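Local atomic coordinates of probable transcriptional regulator (Vibrio vulnificus, PDB entry 4GHJ), a protein that probably binds DNA through a helix-turn-helix domain of the XRE-family type and so regulates transcription. Residues D39-A44 / I80-A85; S53-I58 / K64-A69; A59-K64 / L76-A81. One frame throughout, in Å; residues are numbered along the deposited sequence.

Contact 1 of 3, residues D39-A44 / I80-A85; sequences DRLKQA and IAILMA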
loop_
_atom_site.group_PDB
_atom_site.type_symbol
_atom_site.label_atom_id
_atom_site.label_comp_id
_atom_site.label_asym_id
_atom_site.label_seq_id
_atom_site.Cartn_x
_atom_site.Cartn_y
_atom_site.Cartn_z
ATOM N N ASP B 39 -12.244 -1.912 0.432
ATOM C CA ASP B 39 -13.504 -1.523 1.048
ATOM C C ASP B 39 -13.344 -0.282 1.936
ATOM O O ASP B 39 -14.234 0.571 2.005
ATOM C CB ASP B 39 -14.073 -2.690 1.835
ATOM C CG ASP B 39 -15.508 -2.491 2.211
ATOM O OD1 ASP B 39 -16.277 -1.909 1.407
ATOM O OD2 ASP B 39 -15.890 -2.975 3.300
ATOM N N ARG B 40 -12.193 -0.165 2.587
ATOM C CA ARG B 40 -11.897 1.031 3.420
ATOM C C ARG B 40 -11.731 2.269 2.544
ATOM O O ARG B 40 -12.178 3.378 2.901
ATOM C CB ARG B 40 -10.640 0.804 4.262
ATOM C CG ARG B 40 -10.768 -0.289 5.323
ATOM C CD ARG B 40 -9.420 -0.500 6.053
ATOM N NE ARG B 40 -9.359 -1.724 6.858
ATOM C CZ ARG B 40 -8.260 -2.154 7.481
ATOM N NH1 ARG B 40 -7.125 -1.450 7.425
ATOM N NH2 ARG B 40 -8.286 -3.294 8.163
ATOM N N LEU B 41 -11.124 2.089 1.366
ATOM C CA LEU B 41 -10.949 3.205 0.434
ATOM C C LEU B 41 -12.334 3.650 -0.038
ATOM O O LEU B 41 -12.604 4.849 -0.122
ATOM C CB LEU B 41 -10.063 2.822 -0.765
ATOM C CG LEU B 41 -8.540 2.666 -0.622
ATOM C CD1 LEU B 41 -7.963 2.040 -1.921
ATOM C CD2 LEU B 41 -7.848 4.002 -0.333
ATOM N N LYS B 42 -13.191 2.677 -0.381
ATOM C CA LYS B 42 -14.568 2.967 -0.785
ATOM C C LYS B 42 -15.333 3.759 0.296
ATOM O O LYS B 42 -15.959 4.773 -0.023
ATOM C CB LYS B 42 -15.329 1.680 -1.137
ATOM C CG LYS B 42 -16.816 1.856 -1.413
ATOM C CD LYS B 42 -17.496 0.512 -1.734
ATOM C CE LYS B 42 -18.965 0.713 -2.014
ATOM N NZ LYS B 42 -19.693 -0.571 -2.050
ATOM N N GLN B 43 -15.293 3.308 1.542
ATOM C CA GLN B 43 -16.036 4.002 2.610
ATOM C C GLN B 43 -15.439 5.381 2.960
ATOM O O GLN B 43 -16.173 6.287 3.361
ATOM C CB GLN B 43 -16.189 3.116 3.842
ATOM C CG GLN B 43 -16.926 1.798 3.555
ATOM C CD GLN B 43 -18.323 1.992 2.925
ATOM O OE1 GLN B 43 -19.024 2.971 3.195
ATOM N NE2 GLN B 43 -18.735 1.029 2.118
ATOM N N ALA B 44 -14.124 5.540 2.809
ATOM C CA ALA B 44 -13.484 6.857 3.021
ATOM C C ALA B 44 -14.017 7.830 1.951
ATOM O O ALA B 44 -14.334 8.975 2.238
ATOM C CB ALA B 44 -11.950 6.750 2.962
ATOM N N ILE B 80 -1.620 5.721 -3.287
ATOM C CA ILE B 80 -1.166 6.989 -2.680
ATOM C C ILE B 80 -1.852 8.195 -3.333
ATOM O O ILE B 80 -2.290 9.104 -2.635
ATOM C CB ILE B 80 0.363 7.107 -2.706
ATOM C CG1 ILE B 80 0.973 6.052 -1.777
ATOM C CG2 ILE B 80 0.807 8.520 -2.309
ATOM C CD1 ILE B 80 2.508 5.899 -1.869
ATOM N N ALA B 81 -1.945 8.192 -4.660
ATOM C CA ALA B 81 -2.658 9.239 -5.401
ATOM C C ALA B 81 -4.120 9.324 -4.968
ATOM O O ALA B 81 -4.667 10.416 -4.877
ATOM C CB ALA B 81 -2.576 8.986 -6.899
ATOM N N ILE B 82 -4.757 8.170 -4.741
ATOM C CA ILE B 82 -6.156 8.117 -4.267
ATOM C C ILE B 82 -6.250 8.691 -2.862
ATOM O O ILE B 82 -7.147 9.496 -2.587
ATOM C CB ILE B 82 -6.753 6.697 -4.366
ATOM C CG1 ILE B 82 -6.838 6.280 -5.846
ATOM C CG2 ILE B 82 -8.152 6.595 -3.695
ATOM C CD1 ILE B 82 -7.346 4.808 -6.087
ATOM N N LEU B 83 -5.319 8.314 -1.983
ATOM C CA LEU B 83 -5.272 8.889 -0.630
ATOM C C LEU B 83 -5.100 10.423 -0.665
ATOM O O LEU B 83 -5.724 11.142 0.142
ATOM C CB LEU B 83 -4.167 8.275 0.209
ATOM C CG LEU B 83 -4.304 6.813 0.623
ATOM C CD1 LEU B 83 -3.008 6.367 1.307
ATOM C CD2 LEU B 83 -5.495 6.614 1.517
HETATM N N MSE B 84 -4.249 10.903 -1.566
HETATM C CA MSE B 84 -4.017 12.346 -1.734
HETATM C C MSE B 84 -5.311 13.057 -2.179
HETATM O O MSE B 84 -5.635 14.134 -1.686
HETATM C CB MSE B 84 -2.894 12.582 -2.748
HETATM C CG MSE B 84 -1.505 12.109 -2.278
HETATM SE SE MSE B 84 -0.167 12.168 -3.691
HETATM C CE MSE B 84 -0.256 14.066 -4.106
ATOM N N ALA B 85 -6.050 12.430 -3.098
ATOM C CA ALA B 85 -7.344 12.963 -3.572
ATOM C C ALA B 85 -8.371 13.047 -2.424
ATOM O O ALA B 85 -9.177 13.925 -2.416
ATOM C CB ALA B 85 -7.895 12.118 -4.733
#
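Leu41, on helix 30-47, puts a single methyl, CD2, against two residues of helix 76-85, Leu83 and Ile82, and the whole contact is carried by that group. The closer approach is methyl to methyl, with Leu41 CD2 lying 4.0 Å from Leu83 CD2. Here the two leucine side chains cross at about a right angle, so they meet at one branch instead of running alongside each other. The second approach is a little longer: Leu41 CD2 stands 4.3 Å from CG2 of Ile82. Seen from Leu41 CD2, the two partners lie roughly 90° apart, so the methyl touches neighbouring residues of the other helix in two quite different directions. Leu41 holds CG anti to its carbonyl carbon (chi1 -74°), and this sends the isobutyl end across the gap between the helices.

No hydrogen bond joins the two segments. All three touching residues are buried and the nearest backbone pair, Leu41 CA to Leu83 CA, is 8.1 Å apart, a spacing bridged by side chains alone. The polar work is done on the flank, where Arg40 makes a salt bridge with Glu36 and gives hydrogen bonds from NH1 to the carbonyl oxygens of Ile92 and Phe95 of the second subunit. At the subunit interface Ile96 of that subunit also packs on Leu41, while Val55 from helix 52-59 lies on Ile82. Leu41, Ile82, Leu83 and Val55 form part of the small hydrophobic core of an all-helical domain, the kind of bundle that carries the helix-turn-helix of XRE-family regulators.

Contact 2 of 3, residues S53-I58 / K64-A69; sequences SEVAEI and KTVLNA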
loop_
_atom_site.group_PDB
_atom_site.type_symbol
_atom_site.label_atom_id
_atom_site.label_comp_id
_atom_site.label_asym_id
_atom_site.label_seq_id
_atom_site.Cartn_x
_atom_site.Cartn_y
_atom_site.Cartn_z
ATOM N N SER B 53 -15.802 8.623 -10.158
ATOM C CA SER B 53 -15.445 9.538 -11.238
ATOM C C SER B 53 -14.763 10.781 -10.708
ATOM O O SER B 53 -13.774 11.212 -11.275
ATOM C CB SER B 53 -16.680 9.941 -12.036
ATOM O OG SER B 53 -17.260 8.815 -12.638
ATOM N N GLU B 54 -15.285 11.339 -9.609
ATOM C CA GLU B 54 -14.713 12.561 -8.990
ATOM C C GLU B 54 -13.298 12.322 -8.385
ATOM O O GLU B 54 -12.423 13.175 -8.492
ATOM C CB GLU B 54 -15.666 13.132 -7.928
ATOM C CG GLU B 54 -16.969 13.719 -8.523
ATOM C CD GLU B 54 -18.078 13.973 -7.489
ATOM O OE1 GLU B 54 -17.972 13.467 -6.346
ATOM O OE2 GLU B 54 -19.069 14.672 -7.831
ATOM N N VAL B 55 -13.088 11.158 -7.774
ATOM C CA VAL B 55 -11.761 10.803 -7.244
ATOM C C VAL B 55 -10.766 10.692 -8.408
ATOM O O VAL B 55 -9.657 11.266 -8.368
ATOM C CB VAL B 55 -11.815 9.511 -6.421
ATOM C CG1 VAL B 55 -10.388 9.019 -6.075
ATOM C CG2 VAL B 55 -12.658 9.729 -5.157
ATOM N N ALA B 56 -11.175 10.005 -9.466
ATOM C CA ALA B 56 -10.328 9.846 -10.649
ATOM C C ALA B 56 -9.946 11.213 -11.185
ATOM O O ALA B 56 -8.780 11.452 -11.453
ATOM C CB ALA B 56 -11.045 9.038 -11.724
ATOM N N GLU B 57 -10.936 12.100 -11.346
ATOM C CA GLU B 57 -10.689 13.464 -11.824
ATOM C C GLU B 57 -9.655 14.220 -11.003
ATOM O O GLU B 57 -8.747 14.839 -11.564
ATOM C CB GLU B 57 -11.988 14.292 -11.865
ATOM C CG GLU B 57 -12.773 14.137 -13.113
ATOM C CD GLU B 57 -13.953 15.117 -13.178
ATOM O OE1 GLU B 57 -15.043 14.780 -12.660
ATOM O OE2 GLU B 57 -13.782 16.202 -13.759
ATOM N N ILE B 58 -9.834 14.213 -9.683
ATOM C CA ILE B 58 -8.919 14.903 -8.754
ATOM C C ILE B 58 -7.506 14.338 -8.851
ATOM O O ILE B 58 -6.519 15.092 -8.913
ATOM C CB ILE B 58 -9.432 14.799 -7.291
ATOM C CG1 ILE B 58 -10.740 15.568 -7.114
ATOM C CG2 ILE B 58 -8.407 15.332 -6.279
ATOM C CD1 ILE B 58 -11.438 15.262 -5.789
ATOM N N LYS B 64 -11.786 3.612 -14.130
ATOM C CA LYS B 64 -11.667 2.179 -13.913
ATOM C C LYS B 64 -10.543 1.869 -12.916
ATOM O O LYS B 64 -10.597 0.874 -12.214
ATOM C CB LYS B 64 -11.472 1.431 -15.235
ATOM C CG LYS B 64 -11.465 -0.106 -15.095
ATOM C CD LYS B 64 -11.675 -0.829 -16.436
ATOM C CE LYS B 64 -10.495 -0.697 -17.407
ATOM N NZ LYS B 64 -9.273 -1.427 -16.945
ATOM N N THR B 65 -9.530 2.727 -12.856
ATOM C CA THR B 65 -8.406 2.501 -11.950
ATOM C C THR B 65 -8.880 2.630 -10.509
ATOM O O THR B 65 -8.459 1.865 -9.639
ATOM C CB THR B 65 -7.268 3.474 -12.278
ATOM O OG1 THR B 65 -6.906 3.297 -13.659
ATOM C CG2 THR B 65 -6.067 3.241 -11.403
ATOM N N VAL B 66 -9.794 3.569 -10.268
ATOM C CA VAL B 66 -10.358 3.770 -8.932
ATOM C C VAL B 66 -11.292 2.596 -8.584
ATOM O O VAL B 66 -11.283 2.073 -7.467
ATOM C CB VAL B 66 -11.108 5.125 -8.834
ATOM C CG1 VAL B 66 -11.868 5.250 -7.484
ATOM C CG2 VAL B 66 -10.142 6.270 -9.043
ATOM N N LEU B 67 -12.100 2.194 -9.555
ATOM C CA LEU B 67 -13.036 1.082 -9.378
ATOM C C LEU B 67 -12.274 -0.187 -8.969
ATOM O O LEU B 67 -12.640 -0.845 -7.985
ATOM C CB LEU B 67 -13.840 0.904 -10.668
ATOM C CG LEU B 67 -14.943 -0.161 -10.768
ATOM C CD1 LEU B 67 -15.855 0.142 -11.987
ATOM C CD2 LEU B 67 -14.349 -1.536 -10.885
ATOM N N ASN B 68 -11.187 -0.494 -9.688
ATOM C CA ASN B 68 -10.355 -1.634 -9.359
ATOM C C ASN B 68 -9.685 -1.533 -7.998
ATOM O O ASN B 68 -9.545 -2.540 -7.315
ATOM C CB ASN B 68 -9.284 -1.881 -10.439
ATOM C CG ASN B 68 -9.871 -2.445 -11.730
ATOM O OD1 ASN B 68 -10.935 -3.035 -11.711
ATOM N ND2 ASN B 68 -9.167 -2.268 -12.853
ATOM N N ALA B 69 -9.265 -0.322 -7.611
ATOM C CA ALA B 69 -8.618 -0.109 -6.329
ATOM C C ALA B 69 -9.564 -0.424 -5.166
ATOM O O ALA B 69 -9.158 -0.988 -4.136
ATOM C CB ALA B 69 -8.087 1.347 -6.230
#
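Val66 points its CG2 at helix 52-59 because CG1 sits anti to the backbone N (chi1 172°), which turns the other methyl away from the carbonyl carbon and toward Val55 and Ala56. Val55 has nearly the same torsion, at 170°, but makes its contact with the other branch, CG1. The two valines therefore meet by unlike methyls and cross obliquely, with Val55 CG1 4.1 Å from Val66 CG2.

The same Val66 methyl also settles on Ala56. It is 4.0 Å from Ala56 CB and 3.9 Å from Ala56 N, so it rests against the backbone of the helix as well as against the alanine methyl. The small side chain at Ala56 goes with a close approach of the two helices: Ala56 CA and Val66 CA are only 6.3 Å apart. No hydrogen bond spans the segments; the contact is apolar, and the three residues that touch are buried.

At the edge, Glu54 OE1 accepts a hydrogen bond from the backbone N of Thr51, just ahead of helix 52-59. Helices 52-59 and 63-69, joined by a short turn, form the helix-turn-helix itself; by analogy with the family, helix 63-69 is probably the one presented to DNA. Gln52 and Ile61 pack on Val66 from the start of helix 52-59 and from the turn respectively. Helix 76-85 packs against both helices, with Ile82 touching Val55 and Ala69, and the loop residues Leu50 and Leu86 also pack on Val55.

Contact 3 of 3, residues A59-K64 / L76-A81; sequences AGIARK and LDIMIA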
loop_
_atom_site.group_PDB
_atom_site.type_symbol
_atom_site.label_atom_id
_atom_site.label_comp_id
_atom_site.label_asym_id
_atom_site.label_seq_id
_atom_site.Cartn_x
_atom_site.Cartn_y
_atom_site.Cartn_z
ATOM N N ALA B 59 -7.409 13.016 -8.922
ATOM C CA ALA B 59 -6.119 12.350 -8.974
ATOM C C ALA B 59 -5.515 12.313 -10.381
ATOM O O ALA B 59 -4.341 11.983 -10.544
ATOM C CB ALA B 59 -6.234 10.939 -8.405
ATOM N N GLY B 60 -6.313 12.621 -11.393
ATOM C CA GLY B 60 -5.822 12.630 -12.772
ATOM C C GLY B 60 -5.570 11.240 -13.324
ATOM O O GLY B 60 -4.628 11.033 -14.101
ATOM N N ILE B 61 -6.425 10.293 -12.928
ATOM C CA ILE B 61 -6.346 8.906 -13.383
ATOM C C ILE B 61 -7.695 8.452 -13.950
ATOM O O ILE B 61 -8.690 9.189 -13.901
ATOM C CB ILE B 61 -5.894 7.958 -12.239
ATOM C CG1 ILE B 61 -6.939 7.924 -11.101
ATOM C CG2 ILE B 61 -4.516 8.388 -11.705
ATOM C CD1 ILE B 61 -6.507 7.100 -9.884
ATOM N N ALA B 62 -7.725 7.234 -14.480
ATOM C CA ALA B 62 -8.947 6.680 -15.055
ATOM C C ALA B 62 -9.930 6.241 -13.983
ATOM O O ALA B 62 -9.545 5.794 -12.892
ATOM C CB ALA B 62 -8.625 5.499 -15.962
ATOM N N ARG B 63 -11.204 6.353 -14.316
ATOM C CA ARG B 63 -12.265 5.902 -13.436
ATOM C C ARG B 63 -12.108 4.411 -13.117
ATOM O O ARG B 63 -12.265 3.990 -11.967
ATOM C CB ARG B 63 -13.618 6.131 -14.086
ATOM C CG ARG B 63 -14.782 5.737 -13.199
ATOM C CD ARG B 63 -16.113 5.966 -13.872
ATOM N NE ARG B 63 -17.223 5.750 -12.938
ATOM C CZ ARG B 63 -17.775 4.568 -12.651
ATOM N NH1 ARG B 63 -17.338 3.452 -13.222
ATOM N NH2 ARG B 63 -18.781 4.504 -11.782
ATOM N N LYS B 64 -11.786 3.612 -14.130
ATOM C CA LYS B 64 -11.667 2.179 -13.913
ATOM C C LYS B 64 -10.543 1.869 -12.916
ATOM O O LYS B 64 -10.597 0.874 -12.214
ATOM C CB LYS B 64 -11.472 1.431 -15.235
ATOM C CG LYS B 64 -11.465 -0.106 -15.095
ATOM C CD LYS B 64 -11.675 -0.829 -16.436
ATOM C CE LYS B 64 -10.495 -0.697 -17.407
ATOM N NZ LYS B 64 -9.273 -1.427 -16.945
ATOM N N LEU B 76 0.899 0.513 -5.569
ATOM C CA LEU B 76 1.198 1.425 -4.459
ATOM C C LEU B 76 1.112 2.933 -4.815
ATOM O O LEU B 76 0.507 3.728 -4.074
ATOM C CB LEU B 76 2.580 1.115 -3.869
ATOM C CG LEU B 76 3.115 2.017 -2.746
ATOM C CD1 LEU B 76 2.176 1.952 -1.530
ATOM C CD2 LEU B 76 4.530 1.577 -2.357
ATOM N N ASP B 77 1.709 3.332 -5.936
ATOM C CA ASP B 77 1.705 4.752 -6.277
ATOM C C ASP B 77 0.266 5.256 -6.546
ATOM O O ASP B 77 -0.079 6.396 -6.201
ATOM C CB ASP B 77 2.649 5.075 -7.449
ATOM C CG ASP B 77 2.215 4.444 -8.772
ATOM O OD1 ASP B 77 1.773 3.282 -8.797
ATOM O OD2 ASP B 77 2.341 5.127 -9.818
ATOM N N ILE B 78 -0.557 4.395 -7.133
ATOM C CA ILE B 78 -1.943 4.737 -7.441
ATOM C C ILE B 78 -2.774 4.822 -6.171
ATOM O O ILE B 78 -3.624 5.708 -6.058
ATOM C CB ILE B 78 -2.576 3.728 -8.408
ATOM C CG1 ILE B 78 -1.842 3.753 -9.756
ATOM C CG2 ILE B 78 -4.105 3.988 -8.525
ATOM C CD1 ILE B 78 -1.706 5.117 -10.395
HETATM N N MSE B 79 -2.525 3.916 -5.218
HETATM C CA MSE B 79 -3.204 3.969 -3.931
HETATM C C MSE B 79 -2.883 5.301 -3.222
HETATM O O MSE B 79 -3.781 5.938 -2.682
HETATM C CB MSE B 79 -2.846 2.789 -3.024
HETATM C CG MSE B 79 -3.688 2.749 -1.738
HETATM SE SE MSE B 79 -3.320 1.233 -0.571
HETATM C CE MSE B 79 -1.543 1.786 0.075
ATOM N N ILE B 80 -1.620 5.721 -3.287
ATOM C CA ILE B 80 -1.166 6.989 -2.680
ATOM C C ILE B 80 -1.852 8.195 -3.333
ATOM O O ILE B 80 -2.290 9.104 -2.635
ATOM C CB ILE B 80 0.363 7.107 -2.706
ATOM C CG1 ILE B 80 0.973 6.052 -1.777
ATOM C CG2 ILE B 80 0.807 8.520 -2.309
ATOM C CD1 ILE B 80 2.508 5.899 -1.869
ATOM N N ALA B 81 -1.945 8.192 -4.660
ATOM C CA ALA B 81 -2.658 9.239 -5.401
ATOM C C ALA B 81 -4.120 9.324 -4.968
ATOM O O ALA B 81 -4.667 10.416 -4.877
ATOM C CB ALA B 81 -2.576 8.986 -6.899
#
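Ile61 reaches Ile78 from the turn of the helix-turn-helix with CG1 in the crowded position between its own backbone N and carbonyl carbon (chi1 64°), an uncommon choice for isoleucine. The rest of the chain is extended, which delivers CD1 to within 4.2 Å of Ile78 CG2. On the far side Ile78 holds CG2 anti to its backbone N, and the two side chains meet at a slant, one end methyl against one branch methyl.

Two residues earlier, Ala59 comes up to Ala81. Its CB lies 3.9 Å from the carbonyl oxygen Ala81 O and 4.4 Å from Ala81 CB, so the alanine methyl rests on backbone as much as on side chain. The CA atoms of this pair are just 5.9 Å apart.

Between Ala59 and Ile61 the chain turns sharply. Gly60, with positive phi (72°), is the C-prime residue of a Schellman motif that ends helix 52-59: Ile61 N bonds to Ala56 O and Gly60 N to Glu57 O. Ala62 then takes the N-cap position of the next helix. No hydrogen bond crosses to helix 76-85, so the turn is held against it by apolar contact.

Thr65 of helix 63-69 packs beside Ile78. Helix 76-85 also meets the second subunit: Ala81 packs on Ala30 of that subunit, Ile80 on its Leu33, and Leu76 makes backbone hydrogen bonds to it.

How the contacts relate
Helix 76-85 ties the set together: contacts 1 and 3 share Ile80 and Ala81 on it, with centres about 9 Å apart, and contact 2 lies against it too. Ile82 is the meeting point, its CD1 3.5 Å from Ala69 CB in contact 2 and its CG1 4.1 Å from Ile61 CD1 in contact 3. Farther along the helix, Ala85 CB is 3.6 Å from Ile58 CG2. Contacts 2 and 3 are closest, about 6 Å between centres, sharing Lys64, and contact 2 is nested within the loop closed by contact 1. Both helices of the helix-turn-helix thus pack against helix 76-85, while contacts 1 and 3 also touch the second subunit.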